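Local coordinates for protein putative histidinol-phosphate aminotransferase (PDB 3P1T) that probably transfers the amino group between L-histidinol phosphate and 2-oxoglutarate with pyridoxal 5'-phosphate as cofactor, a step of histidine biosynthesis, at residues F211-S214 and E215-A218. Sequence-based numbering, arbitrary orientation.
Sequences FGPS and ELIA. With EDO (1,2-ethanediol), chain H.
One face of the peptide plane joining F211 to G212 carries the delta methyl of I217: its CD1 stands over the nitrogen, 3.7 Å from G212 N. One face of the P213 ring is turned to L216, whose CB stands over P213 CG at 4.0 Å, and the two side chains run side by side in the same direction. This is the strand-to-helix turn where strand 208-211 of the large seven-stranded sheet ends and helix 214-221 begins; the strand order matches the fold type I of pyridoxal-phosphate enzymes, in which this strand is the antiparallel one.

P213 occupies the N-cap. Its ring has no acceptor for the first turn, and the helix opens with ordinary backbone bonds: P213 O receives I217 N at 3.1 Å in a nearly linear bond, and S214 O receives A218 N at 3.0 Å. I217 turns back over the cap: CG1 lies beside its own backbone N (chi1 -70°), which keeps it 3.3 Å from P213 O, and chi2 of -71° swings CD1 to G212.

Around the turn, F211 packs edge-to-face with F64, N70 bonds G212 O through ND2, and L191 of strand 190-195 touches both P213 and L216.

A 1,2-ethanediol, probably from the crystallisation liquor, sits at the opening of the helix. Its O2 accepts a hydrogen bond from S214 N at 3.2 Å, an N-H at the start of the helix, where no preceding turn supplies a carbonyl. With S214 OG held between its backbone N and carbonyl carbon (chi1 50°), the hydroxyl hydrogen-bonds the same oxygen, S214 OG to ethanediol O2 being 3.0 Å, so one diol oxygen bridges the amide and the hydroxyl of S214.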
ATOM      1  N   PHE A 211      -4.590 -15.588  -5.887  1.00 33.28           N
ATOM      2  CA  PHE A 211      -5.100 -16.317  -7.056  1.00 33.40           C
ATOM      3  C   PHE A 211      -6.504 -16.806  -6.767  1.00 40.44           C
ATOM      4  O   PHE A 211      -6.761 -17.320  -5.677  1.00 40.78           O
ATOM      5  CB  PHE A 211      -4.169 -17.490  -7.438  1.00 34.14           C
ATOM      6  CG  PHE A 211      -2.724 -17.077  -7.585  1.00 34.11           C
ATOM      7  CD1 PHE A 211      -1.869 -17.060  -6.487  1.00 37.15           C
ATOM      8  CD2 PHE A 211      -2.219 -16.679  -8.810  1.00 34.72           C
ATOM      9  CE1 PHE A 211      -0.533 -16.643  -6.616  1.00 37.30           C
ATOM     10  CE2 PHE A 211      -0.874 -16.275  -8.939  1.00 37.30           C
ATOM     11  CZ  PHE A 211      -0.044 -16.259  -7.845  1.00 35.08           C
ATOM     12  N   GLY A 212      -7.404 -16.623  -7.725  1.00 38.31           N
ATOM     13  CA  GLY A 212      -8.792 -17.041  -7.577  1.00 38.30           C
ATOM     14  C   GLY A 212      -9.588 -16.994  -8.863  1.00 43.36           C
ATOM     15  O   GLY A 212      -9.031 -16.735  -9.944  1.00 41.55           O
ATOM     16  N   PRO A 213     -10.920 -17.241  -8.743  1.00 41.72           N
ATOM     17  CA  PRO A 213     -11.803 -17.186  -9.934  1.00 42.73           C
ATOM     18  C   PRO A 213     -11.882 -15.762 -10.498  1.00 47.09           C
ATOM     19  O   PRO A 213     -11.917 -14.798  -9.728  1.00 45.96           O
ATOM     20  CB  PRO A 213     -13.156 -17.673  -9.409  1.00 44.99           C
ATOM     21  CG  PRO A 213     -13.119 -17.434  -7.937  1.00 48.63           C
ATOM     22  CD  PRO A 213     -11.675 -17.543  -7.509  1.00 42.94           C
ATOM     23  N   SER A 214     -11.878 -15.641 -11.843  1.00 44.86           N
ATOM     24  CA  SER A 214     -11.757 -14.386 -12.585  1.00 44.75           C
ATOM     25  C   SER A 214     -12.829 -13.335 -12.224  1.00 47.71           C
ATOM     26  O   SER A 214     -12.470 -12.155 -12.115  1.00 46.94           O
ATOM     27  CB  SER A 214     -11.769 -14.622 -14.097  1.00 49.00           C
ATOM     28  OG  SER A 214     -12.834 -15.432 -14.560  1.00 60.52           O
ATOM     29  N   GLU A 215     -14.092 -13.742 -12.021  1.00 43.95           N
ATOM     30  CA  GLU A 215     -15.171 -12.790 -11.705  0.50 43.14           C
ATOM     31  C   GLU A 215     -14.913 -12.133 -10.339  1.00 45.79           C
ATOM     32  O   GLU A 215     -14.932 -10.907 -10.260  1.00 45.90           O
ATOM     33  CB  GLU A 215     -16.585 -13.423 -11.759  0.50 44.97           C
ATOM     34  CG  GLU A 215     -16.682 -14.897 -11.383  0.50 51.77           C
ATOM     35  CD  GLU A 215     -16.325 -15.865 -12.496  0.50 58.30           C
ATOM     36  OE1 GLU A 215     -16.946 -15.790 -13.581  0.50 56.27           O
ATOM     37  OE2 GLU A 215     -15.436 -16.716 -12.274  0.50 40.60           O
ATOM     38  N   LEU A 216     -14.619 -12.927  -9.285  1.00 41.57           N
ATOM     39  CA  LEU A 216     -14.318 -12.445  -7.925  1.00 39.68           C
ATOM     40  C   LEU A 216     -13.068 -11.540  -7.923  1.00 41.89           C
ATOM     41  O   LEU A 216     -13.110 -10.454  -7.347  1.00 41.93           O
ATOM     42  CB  LEU A 216     -14.125 -13.639  -6.963  1.00 39.56           C
ATOM     43  CG  LEU A 216     -13.699 -13.342  -5.516  1.00 43.33           C
ATOM     44  CD1 LEU A 216     -14.728 -12.489  -4.783  1.00 42.70           C
ATOM     45  CD2 LEU A 216     -13.456 -14.634  -4.748  1.00 44.57           C
ATOM     46  N   ILE A 217     -11.979 -11.965  -8.594  1.00 36.76           N
ATOM     47  CA  ILE A 217     -10.731 -11.195  -8.705  1.00 34.33           C
ATOM     48  C   ILE A 217     -11.035  -9.805  -9.325  1.00 39.48           C
ATOM     49  O   ILE A 217     -10.562  -8.797  -8.811  1.00 39.01           O
ATOM     50  CB  ILE A 217      -9.681 -12.003  -9.540  1.00 35.59           C
ATOM     51  CG1 ILE A 217      -9.142 -13.255  -8.781  1.00 33.79           C
ATOM     52  CG2 ILE A 217      -8.545 -11.128 -10.045  1.00 34.16           C
ATOM     53  CD1 ILE A 217      -8.216 -13.023  -7.587  1.00 34.71           C
ATOM     54  N   ALA A 218     -11.837  -9.766 -10.404  1.00 37.10           N
ATOM     55  CA  ALA A 218     -12.208  -8.532 -11.109  1.00 37.10           C
ATOM     56  C   ALA A 218     -12.959  -7.544 -10.183  1.00 42.31           C
ATOM     57  O   ALA A 218     -12.695  -6.337 -10.238  1.00 41.85           O
ATOM     58  CB  ALA A 218     -13.066  -8.858 -12.327  1.00 38.02           C
TER
HETATM   59  C1  EDO H 349     -11.098 -19.073 -13.650  1.00 66.41           C
HETATM   60  O1  EDO H 349     -11.136 -19.916 -12.483  1.00 67.64           O
HETATM   61  C2  EDO H 349     -12.477 -18.814 -14.265  1.00 64.62           C
HETATM   62  O2  EDO H 349     -13.335 -18.119 -13.352  1.00 69.85           O